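Local coordinates for protein translation elongation factor 1A (Methanosarcina mazei, PDB 3WND) that probably acts as a translation elongation factor of the SelB/EF-Tu/aIF2 gamma type, binding cysteinyl-tRNA(Cys) in its GTP-bound form, at residues 70-78 against 353-363; 188-199 against 210-219. All coordinates share one frame; numbering follows the deposited sequence. Where two conformers were deposited one is given.

Overall arrangement
The chain has the three-domain architecture expected of a SelB/EF-Tu-like factor: an N-terminal nucleotide-binding domain with a mixed sheet, followed by two beta domains. Interaction 1 is a direct contact between domains, bringing the start of helix 74-83 in the first against strand 352-355 and the loop after it in the last. Interaction 2 is nested inside that span and pairs strands 194-203 and 207-216 in the sheet of the middle domain. Their centres lie 26 Å apart, on opposite sides of the chain's centre, and their nearest atoms are about 7 Å apart. Lys215 of interaction 2 bonds to Asn82, near the end of the same helix whose start makes interaction 1.

Interaction 1. Residues 70-78 against 353-363; sequences YPKTLKSLI and LLANLDLTQRF
At the interface between the nucleotide-binding domain and the C-terminal beta domain, Arg362 reaches across to the turn preceding helix 74-83 and grips one backbone oxygen with two nitrogens. Arg362 NH2 donates to Pro71 O over 2.9 Å, in the carbonyl plane on a lone pair, while Arg362 NH1 reaches Pro71 O at 3.0 Å, nearly along the C=O axis. A guanidinium suits this, its two terminal nitrogens pointing the same way in one plane; the chain bends at CG-CD (chi3 -79°) to present its end, and both bonds lie in the guanidinium plane. Leu74 CD2 sits over one face of that group, 3.5 Å from Arg362 CZ, which helps to fix its rotation. Glu102 of helix 98-109 forms a salt bridge with NH2 and also accepts a hydrogen bond from Tyr70 OH.

The helix begins here: Thr73 is its N-cap, its OG1 accepting from Ser76 N at 3.2 Å, and from the helix Leu74, Leu77 and Ile78 point toward the beta domain. The two branches of Leu74 divide the work. While CD2 covers the arginine, CD1 meets Ala355 CB at 3.6 Å and Leu357 CD2 at 3.7 Å, and also lies over a face of the Phe363 ring; the small alanine leaves the branch room to approach the strand. One turn on, Ile78 CD1, the end methyl of the longer branch, lies between Phe363 CZ and Leu353 CD1 (3.6 Å from each). Leu77 CD2 reaches the same ring end, 4.1 Å from Phe363 CZ.

Interaction 2. Residues 188-199 against 210-219; sequences LNSLPARIFIDH and VLGVVKQGIS
Leu188 O receives Gly217 N at 2.9 Å, and Leu191 N approaches this oxygen from the opposite face of its carbonyl plane, so one acceptor ties the turn to the end of strand 207-216. Asn189 lays CB against Ile218 CG1, while its OD1 is bonded to Ala251 N. Leu191 O lies 3.0 Å from CA of Gly217, which has no side chain, and a water joins Leu191 O to Ile218 N. Pro192, having no amide hydrogen, still offers its carbonyl: Gln216 NE2 donates to Pro192 O at 2.9 Å, nearly straight (164°) and within the amide plane. Gln216 takes the crowded position between its backbone N and carbonyl carbon (chi1 64°), then runs out extended to bring its amide there.

Arg194 N donates to Gln216 O, and Arg194 CD packs on Gln216 CD at 3.5 Å, with guanidinium and amide planes 72° apart; a second water links NH1 to Gln216 OE1, and Glu277 and Asp350 form salt bridges with the guanidinium. On the other sheet face, Ile195 and Val214 are a non-hydrogen-bonded pair. Phe196 and Val213 exchange reciprocal backbone bonds, and Lys215 CG lies almost centrally over the Phe196 ring, a CH-pi contact 3.5 Å from the centroid; bends at chi2 and chi3 fold the lysine across the aromatic face, and its NZ bonds to Asn82 O. Ile197 CG2 packs on Val210 CB at 4.0 Å. Asp198 N and His199 N both donate to Leu211 O, and His199 ND1 donates to Asp198 OD1 on its anti side at 2.6 Å. Asp198 forms a salt bridge with Arg254. Strands 194-203 and 207-216, with classic bulges at Lys215-Gln216 opposite Arg194 and Asp198-His199 opposite Leu211, form an antiparallel beta hairpin of the middle domain, into which 188-193 leads.

Interaction 1. Residues 70-78 against 353-363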
loop_
_atom_site.group_PDB
_atom_site.type_symbol
_atom_site.label_atom_id
_atom_site.label_comp_id
_atom_site.label_asym_id
_atom_site.label_seq_id
_atom_site.Cartn_x
_atom_site.Cartn_y
_atom_site.Cartn_z
ATOM N N TYR A 70 -4.302 -7.623 -9.085
ATOM C CA TYR A 70 -5.660 -7.102 -8.814
ATOM C C TYR A 70 -6.243 -6.826 -10.209
ATOM O O TYR A 70 -5.544 -6.234 -11.057
ATOM C CB TYR A 70 -5.511 -5.819 -7.955
ATOM C CG TYR A 70 -6.841 -5.162 -7.765
ATOM C CD1 TYR A 70 -7.733 -5.616 -6.744
ATOM C CD2 TYR A 70 -7.298 -4.239 -8.719
ATOM C CE1 TYR A 70 -9.004 -5.091 -6.648
ATOM C CE2 TYR A 70 -8.618 -3.720 -8.636
ATOM C CZ TYR A 70 -9.428 -4.110 -7.592
ATOM O OH TYR A 70 -10.694 -3.642 -7.484
ATOM N N PRO A 71 -7.541 -7.150 -10.438
ATOM C CA PRO A 71 -8.538 -7.453 -9.427
ATOM C C PRO A 71 -8.683 -8.918 -9.003
ATOM O O PRO A 71 -9.533 -9.235 -8.177
ATOM C CB PRO A 71 -9.818 -6.941 -10.080
ATOM C CG PRO A 71 -9.639 -7.153 -11.485
ATOM C CD PRO A 71 -8.207 -6.790 -11.715
ATOM N N LYS A 72 -7.871 -9.817 -9.559
ATOM C CA LYS A 72 -7.996 -11.239 -9.140
ATOM C C LYS A 72 -7.856 -11.400 -7.633
ATOM O O LYS A 72 -8.687 -12.083 -7.015
ATOM C CB LYS A 72 -6.938 -12.089 -9.840
ATOM C CG LYS A 72 -6.908 -13.569 -9.413
ATOM C CD LYS A 72 -5.679 -14.271 -10.031
ATOM C CE LYS A 72 -4.424 -14.296 -9.122
ATOM N NZ LYS A 72 -3.114 -13.947 -9.769
ATOM N N THR A 73 -6.824 -10.803 -7.038
ATOM C CA THR A 73 -6.651 -10.878 -5.585
ATOM C C THR A 73 -6.669 -9.433 -4.986
ATOM O O THR A 73 -6.185 -8.449 -5.594
ATOM C CB THR A 73 -5.314 -11.508 -5.129
ATOM O OG1 THR A 73 -4.208 -10.592 -5.410
ATOM C CG2 THR A 73 -5.087 -12.817 -5.782
ATOM N N LEU A 74 -7.152 -9.349 -3.755
ATOM C CA LEU A 74 -6.991 -8.129 -2.956
ATOM C C LEU A 74 -5.636 -7.913 -2.408
ATOM O O LEU A 74 -5.175 -6.777 -2.273
ATOM C CB LEU A 74 -7.998 -8.131 -1.792
ATOM C CG LEU A 74 -9.479 -8.195 -2.249
ATOM C CD1 LEU A 74 -10.419 -8.116 -1.038
ATOM C CD2 LEU A 74 -9.903 -7.211 -3.336
ATOM N N LYS A 75 -4.971 -8.990 -1.988
ATOM C CA LYS A 75 -3.616 -8.871 -1.413
ATOM C C LYS A 75 -2.682 -8.052 -2.326
ATOM O O LYS A 75 -1.856 -7.248 -1.843
ATOM C CB LYS A 75 -3.087 -10.316 -1.147
ATOM C CG LYS A 75 -1.574 -10.456 -0.924
ATOM C CD LYS A 75 -1.182 -11.922 -0.735
ATOM C CE LYS A 75 0.336 -12.059 -0.359
ATOM N NZ LYS A 75 0.765 -13.417 0.141
ATOM N N SER A 76 -2.820 -8.227 -3.667
ATOM C CA SER A 76 -1.934 -7.479 -4.559
ATOM C C SER A 76 -2.179 -5.980 -4.357
ATOM O O SER A 76 -1.221 -5.183 -4.205
ATOM C CB SER A 76 -2.210 -7.913 -6.008
ATOM O OG SER A 76 -1.416 -7.091 -6.971
ATOM N N LEU A 77 -3.450 -5.590 -4.376
ATOM C CA LEU A 77 -3.777 -4.174 -4.206
ATOM C C LEU A 77 -3.361 -3.635 -2.831
ATOM O O LEU A 77 -2.789 -2.558 -2.707
ATOM C CB LEU A 77 -5.295 -3.988 -4.375
ATOM C CG LEU A 77 -5.855 -2.558 -4.174
ATOM C CD1 LEU A 77 -5.416 -1.637 -5.275
ATOM C CD2 LEU A 77 -7.383 -2.669 -4.102
ATOM N N ILE A 78 -3.722 -4.376 -1.784
ATOM C CA ILE A 78 -3.518 -3.853 -0.434
ATOM C C ILE A 78 -2.035 -3.826 -0.123
ATOM O O ILE A 78 -1.571 -2.938 0.555
ATOM C CB ILE A 78 -4.364 -4.588 0.605
ATOM C CG1 ILE A 78 -5.878 -4.500 0.247
ATOM C CG2 ILE A 78 -3.963 -4.056 2.016
ATOM C CD1 ILE A 78 -6.349 -3.047 0.072
ATOM N N LEU A 353 -8.109 -3.690 7.580
ATOM C CA LEU A 353 -9.193 -3.724 6.606
ATOM C C LEU A 353 -9.834 -5.118 6.651
ATOM O O LEU A 353 -9.152 -6.123 6.855
ATOM C CB LEU A 353 -8.681 -3.579 5.212
ATOM C CG LEU A 353 -8.239 -2.227 4.785
ATOM C CD1 LEU A 353 -7.913 -2.254 3.235
ATOM C CD2 LEU A 353 -9.200 -1.078 5.131
ATOM N N LEU A 354 -11.159 -5.162 6.537
ATOM C CA LEU A 354 -11.855 -6.454 6.469
ATOM C C LEU A 354 -12.576 -6.539 5.132
ATOM O O LEU A 354 -13.171 -5.553 4.677
ATOM C CB LEU A 354 -12.956 -6.456 7.547
ATOM C CG LEU A 354 -12.350 -6.343 8.976
ATOM C CD1 LEU A 354 -13.451 -6.244 10.038
ATOM C CD2 LEU A 354 -11.389 -7.506 9.289
ATOM N N ALA A 355 -12.535 -7.740 4.572
ATOM C CA ALA A 355 -13.122 -7.980 3.253
ATOM C C ALA A 355 -13.992 -9.219 3.299
ATOM O O ALA A 355 -13.820 -10.077 4.198
ATOM C CB ALA A 355 -12.022 -8.096 2.166
ATOM N N ASN A 356 -14.899 -9.324 2.309
ATOM C CA ASN A 356 -15.621 -10.567 2.031
ATOM C C ASN A 356 -15.318 -10.946 0.613
ATOM O O ASN A 356 -15.718 -10.276 -0.313
ATOM C CB ASN A 356 -17.162 -10.408 2.274
ATOM C CG ASN A 356 -17.922 -11.701 2.022
ATOM O OD1 ASN A 356 -17.456 -12.594 1.278
ATOM N ND2 ASN A 356 -19.120 -11.788 2.538
ATOM N N LEU A 357 -14.449 -11.925 0.462
ATOM C CA LEU A 357 -13.895 -12.227 -0.843
ATOM C C LEU A 357 -14.908 -12.732 -1.799
ATOM O O LEU A 357 -14.580 -12.834 -2.986
ATOM C CB LEU A 357 -12.752 -13.237 -0.757
ATOM C CG LEU A 357 -11.578 -12.928 0.166
ATOM C CD1 LEU A 357 -10.581 -14.023 0.279
ATOM C CD2 LEU A 357 -10.859 -11.695 -0.336
ATOM N N ASP A 358 -16.113 -13.092 -1.302
ATOM C CA ASP A 358 -17.144 -13.652 -2.181
ATOM C C ASP A 358 -18.086 -12.621 -2.722
ATOM O O ASP A 358 -18.943 -12.955 -3.596
ATOM C CB ASP A 358 -17.945 -14.718 -1.379
ATOM C CG ASP A 358 -17.112 -15.897 -1.044
ATOM O OD1 ASP A 358 -16.143 -16.310 -1.747
ATOM O OD2 ASP A 358 -17.469 -16.406 -0.027
ATOM N N LEU A 359 -17.897 -11.368 -2.326
ATOM C CA LEU A 359 -18.786 -10.329 -2.867
ATOM C C LEU A 359 -18.254 -9.739 -4.163
ATOM O O LEU A 359 -17.136 -10.026 -4.599
ATOM C CB LEU A 359 -19.003 -9.228 -1.807
ATOM C CG LEU A 359 -19.688 -9.736 -0.535
ATOM C CD1 LEU A 359 -19.809 -8.654 0.543
ATOM C CD2 LEU A 359 -21.068 -10.321 -0.888
ATOM N N THR A 360 -19.060 -8.882 -4.795
ATOM C CA THR A 360 -18.531 -8.150 -5.962
ATOM C C THR A 360 -17.606 -7.009 -5.569
ATOM O O THR A 360 -16.490 -6.882 -6.103
ATOM C CB THR A 360 -19.713 -7.541 -6.789
ATOM O OG1 THR A 360 -20.626 -8.586 -7.093
ATOM C CG2 THR A 360 -19.233 -6.896 -8.084
ATOM N N GLN A 361 -18.100 -6.173 -4.698
ATOM C CA GLN A 361 -17.294 -5.097 -4.074
ATOM C C GLN A 361 -16.920 -5.828 -2.728
ATOM O O GLN A 361 -17.751 -6.043 -1.892
ATOM C CB GLN A 361 -18.173 -3.861 -3.864
ATOM C CG GLN A 361 -17.394 -2.582 -3.469
ATOM C CD GLN A 361 -16.692 -2.708 -2.135
ATOM O OE1 GLN A 361 -15.446 -2.965 -2.098
ATOM N NE2 GLN A 361 -17.464 -2.571 -1.035
ATOM N N ARG A 362 -15.632 -6.112 -2.574
ATOM C CA ARG A 362 -15.217 -7.041 -1.521
ATOM C C ARG A 362 -14.832 -6.371 -0.206
ATOM O O ARG A 362 -14.595 -7.043 0.766
ATOM C CB ARG A 362 -14.059 -7.906 -2.024
ATOM C CG ARG A 362 -14.513 -8.773 -3.167
ATOM C CD ARG A 362 -13.387 -9.429 -3.960
ATOM N NE ARG A 362 -12.808 -8.451 -4.890
ATOM C CZ ARG A 362 -11.840 -8.734 -5.753
ATOM N NH1 ARG A 362 -11.275 -9.985 -5.845
ATOM N NH2 ARG A 362 -11.397 -7.749 -6.525
ATOM N N PHE A 363 -14.641 -5.065 -0.203
ATOM C CA PHE A 363 -14.209 -4.381 1.040
ATOM C C PHE A 363 -15.382 -4.063 1.909
ATOM O O PHE A 363 -16.371 -3.471 1.469
ATOM C CB PHE A 363 -13.403 -3.118 0.736
ATOM C CG PHE A 363 -12.048 -3.439 0.165
ATOM C CD1 PHE A 363 -11.011 -3.944 1.001
ATOM C CD2 PHE A 363 -11.829 -3.390 -1.215
ATOM C CE1 PHE A 363 -9.751 -4.317 0.389
ATOM C CE2 PHE A 363 -10.611 -3.779 -1.798
ATOM C CZ PHE A 363 -9.551 -4.201 -0.984
#

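Interaction 2. Residues 188-199 against 210-219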
loop_
_atom_site.group_PDB
_atom_site.type_symbol
_atom_site.label_atom_id
_atom_site.label_comp_id
_atom_site.label_asym_id
_atom_site.label_seq_id
_atom_site.Cartn_x
_atom_site.Cartn_y
_atom_site.Cartn_z
ATOM N N LEU A 188 8.082 11.558 11.215
ATOM C CA LEU A 188 8.043 10.236 11.823
ATOM C C LEU A 188 9.430 9.728 12.200
ATOM O O LEU A 188 9.531 8.649 12.847
ATOM C CB LEU A 188 7.406 9.269 10.812
ATOM C CG LEU A 188 5.949 9.535 10.359
ATOM C CD1 LEU A 188 5.505 8.450 9.380
ATOM C CD2 LEU A 188 5.003 9.656 11.577
ATOM N N ASN A 189 10.490 10.451 11.803
ATOM C CA ASN A 189 11.867 9.930 12.029
ATOM C C ASN A 189 12.135 9.782 13.513
ATOM O O ASN A 189 12.996 8.975 13.863
ATOM C CB ASN A 189 12.901 10.893 11.446
ATOM C CG ASN A 189 13.001 10.770 9.917
ATOM O OD1 ASN A 189 12.350 9.929 9.272
ATOM N ND2 ASN A 189 13.791 11.688 9.330
ATOM N N SER A 190 11.458 10.621 14.363
ATOM C CA SER A 190 11.745 10.600 15.840
ATOM C C SER A 190 11.096 9.393 16.535
ATOM O O SER A 190 11.364 9.176 17.720
ATOM C CB SER A 190 11.264 11.888 16.471
ATOM O OG SER A 190 9.946 12.161 16.088
ATOM N N LEU A 191 10.245 8.626 15.822
ATOM C CA LEU A 191 9.577 7.465 16.417
ATOM C C LEU A 191 10.505 6.234 16.423
ATOM O O LEU A 191 11.528 6.217 15.683
ATOM C CB LEU A 191 8.331 7.097 15.637
ATOM C CG LEU A 191 7.200 8.146 15.637
ATOM C CD1 LEU A 191 6.037 7.768 14.776
ATOM C CD2 LEU A 191 6.648 8.409 17.059
ATOM N N PRO A 192 10.193 5.231 17.244
ATOM C CA PRO A 192 10.943 3.955 17.116
ATOM C C PRO A 192 10.821 3.362 15.731
ATOM O O PRO A 192 9.742 3.452 15.133
ATOM C CB PRO A 192 10.292 3.071 18.159
ATOM C CG PRO A 192 9.749 4.046 19.220
ATOM C CD PRO A 192 9.265 5.275 18.400
ATOM N N ALA A 193 11.930 2.857 15.185
ATOM C CA ALA A 193 11.885 2.293 13.857
ATOM C C ALA A 193 10.962 1.092 13.691
ATOM O O ALA A 193 10.915 0.162 14.542
ATOM C CB ALA A 193 13.282 1.849 13.391
ATOM N N ARG A 194 10.221 1.090 12.562
ATOM C CA ARG A 194 9.521 -0.127 12.136
ATOM C C ARG A 194 9.747 -0.281 10.658
ATOM O O ARG A 194 9.646 0.752 9.927
ATOM C CB ARG A 194 7.974 -0.018 12.361
ATOM C CG ARG A 194 7.618 0.326 13.781
ATOM C CD ARG A 194 6.084 0.471 13.921
ATOM N NE ARG A 194 5.370 -0.799 13.814
ATOM C CZ ARG A 194 4.141 -0.930 13.245
ATOM N NH1 ARG A 194 3.559 0.069 12.503
ATOM N NH2 ARG A 194 3.502 -2.112 13.295
ATOM N N ILE A 195 10.006 -1.510 10.224
ATOM C CA ILE A 195 10.186 -1.805 8.793
ATOM C C ILE A 195 9.207 -2.913 8.448
ATOM O O ILE A 195 9.155 -3.964 9.117
ATOM C CB ILE A 195 11.662 -2.245 8.505
ATOM C CG1 ILE A 195 12.649 -1.104 8.961
ATOM C CG2 ILE A 195 11.826 -2.545 6.960
ATOM C CD1 ILE A 195 13.349 -1.512 10.305
ATOM N N PHE A 196 8.424 -2.716 7.382
ATOM C CA PHE A 196 7.502 -3.795 6.902
ATOM C C PHE A 196 8.182 -4.508 5.747
ATOM O O PHE A 196 8.752 -3.892 4.903
ATOM C CB PHE A 196 6.209 -3.172 6.326
ATOM C CG PHE A 196 5.196 -2.716 7.359
ATOM C CD1 PHE A 196 5.482 -2.770 8.742
ATOM C CD2 PHE A 196 3.972 -2.225 6.928
ATOM C CE1 PHE A 196 4.539 -2.280 9.674
ATOM C CE2 PHE A 196 3.044 -1.758 7.877
ATOM C CZ PHE A 196 3.338 -1.783 9.204
ATOM N N ILE A 197 8.230 -5.815 5.798
ATOM C CA ILE A 197 8.858 -6.611 4.818
ATOM C C ILE A 197 7.919 -7.096 3.734
ATOM O O ILE A 197 6.866 -7.610 4.044
ATOM C CB ILE A 197 9.427 -7.880 5.534
ATOM C CG1 ILE A 197 10.600 -7.463 6.517
ATOM C CG2 ILE A 197 9.866 -8.895 4.476
ATOM C CD1 ILE A 197 10.954 -8.583 7.480
ATOM N N ASP A 198 8.258 -6.849 2.454
ATOM C CA ASP A 198 7.332 -7.312 1.419
ATOM C C ASP A 198 7.888 -8.534 0.678
ATOM O O ASP A 198 7.111 -9.276 0.013
ATOM C CB ASP A 198 6.913 -6.191 0.404
ATOM C CG ASP A 198 8.032 -5.365 -0.069
ATOM O OD1 ASP A 198 8.886 -5.854 -0.818
ATOM O OD2 ASP A 198 8.030 -4.181 0.242
ATOM N N HIS A 199 9.222 -8.755 0.780
ATOM C CA HIS A 199 9.820 -9.945 0.119
ATOM C C HIS A 199 10.991 -10.359 0.984
ATOM O O HIS A 199 11.648 -9.561 1.637
ATOM C CB HIS A 199 10.356 -9.622 -1.285
ATOM C CG HIS A 199 9.309 -9.279 -2.255
ATOM N ND1 HIS A 199 8.778 -7.977 -2.339
ATOM C CD2 HIS A 199 8.614 -10.072 -3.219
ATOM C CE1 HIS A 199 7.806 -7.954 -3.351
ATOM N NE2 HIS A 199 7.739 -9.232 -3.904
ATOM N N VAL A 210 15.951 -9.099 3.068
ATOM C CA VAL A 210 14.524 -8.777 3.015
ATOM C C VAL A 210 14.430 -7.449 2.286
ATOM O O VAL A 210 15.338 -6.631 2.356
ATOM C CB VAL A 210 13.896 -8.672 4.414
ATOM C CG1 VAL A 210 13.911 -10.037 5.117
ATOM C CG2 VAL A 210 14.513 -7.526 5.207
ATOM N N LEU A 211 13.333 -7.273 1.573
ATOM C CA LEU A 211 13.017 -5.978 0.909
ATOM C C LEU A 211 11.767 -5.507 1.625
ATOM O O LEU A 211 10.813 -6.279 1.973
ATOM C CB LEU A 211 12.695 -6.162 -0.552
ATOM C CG LEU A 211 13.662 -7.080 -1.333
ATOM C CD1 LEU A 211 13.224 -7.153 -2.779
ATOM C CD2 LEU A 211 15.090 -6.596 -1.211
ATOM N N GLY A 212 11.720 -4.186 1.757
ATOM C CA GLY A 212 10.644 -3.539 2.527
ATOM C C GLY A 212 10.740 -2.035 2.505
ATOM O O GLY A 212 11.494 -1.455 1.733
ATOM N N VAL A 213 10.001 -1.431 3.447
ATOM C CA VAL A 213 9.961 0.030 3.515
ATOM C C VAL A 213 9.948 0.376 4.978
ATOM O O VAL A 213 9.299 -0.321 5.795
ATOM C CB VAL A 213 8.711 0.596 2.770
ATOM C CG1 VAL A 213 7.423 0.059 3.346
ATOM C CG2 VAL A 213 8.743 2.112 2.676
ATOM N N VAL A 214 10.721 1.407 5.331
ATOM C CA VAL A 214 10.706 1.901 6.728
ATOM C C VAL A 214 9.403 2.756 6.899
ATOM O O VAL A 214 9.202 3.737 6.171
ATOM C CB VAL A 214 11.909 2.816 6.965
ATOM C CG1 VAL A 214 11.951 3.331 8.433
ATOM C CG2 VAL A 214 13.234 2.062 6.641
ATOM N N LYS A 215 8.546 2.273 7.810
ATOM C CA LYS A 215 7.236 2.881 8.043
ATOM C C LYS A 215 7.350 4.096 8.965
ATOM O O LYS A 215 6.582 5.028 8.827
ATOM C CB LYS A 215 6.258 1.871 8.574
ATOM C CG LYS A 215 5.937 0.699 7.621
ATOM C CD LYS A 215 5.188 1.105 6.315
ATOM C CE LYS A 215 3.777 1.686 6.535
ATOM N NZ LYS A 215 2.890 1.920 5.311
ATOM N N GLN A 216 8.274 4.040 9.910
ATOM C CA GLN A 216 8.501 5.125 10.856
ATOM C C GLN A 216 9.925 4.970 11.418
ATOM O O GLN A 216 10.505 3.831 11.357
ATOM C CB GLN A 216 7.414 5.173 11.968
ATOM C CG GLN A 216 7.452 3.923 12.825
ATOM C CD GLN A 216 6.434 3.970 13.941
ATOM O OE1 GLN A 216 5.246 4.082 13.679
ATOM N NE2 GLN A 216 6.923 3.887 15.198
ATOM N N GLY A 217 10.423 6.048 12.018
ATOM C CA GLY A 217 11.719 6.056 12.648
ATOM C C GLY A 217 12.828 6.125 11.599
ATOM O O GLY A 217 12.614 6.436 10.429
ATOM N N ILE A 218 14.027 5.829 12.078
ATOM C CA ILE A 218 15.203 5.734 11.196
ATOM C C ILE A 218 15.864 4.413 11.534
ATOM O O ILE A 218 16.304 4.206 12.662
ATOM C CB ILE A 218 16.223 6.882 11.384
ATOM C CG1 ILE A 218 15.536 8.228 11.194
ATOM C CG2 ILE A 218 17.420 6.702 10.407
ATOM C CD1 ILE A 218 16.442 9.448 11.318
ATOM N N SER A 219 15.924 3.495 10.539
ATOM C CA SER A 219 16.583 2.205 10.792
ATOM C C SER A 219 18.084 2.408 10.535
ATOM O O SER A 219 18.471 3.135 9.642
ATOM C CB SER A 219 15.994 1.131 9.829
ATOM O OG SER A 219 16.639 -0.076 9.983
HETATM O O HOH W 1 14.028 5.510 14.907
HETATM O O HOH W 2 4.503 2.547 11.553
#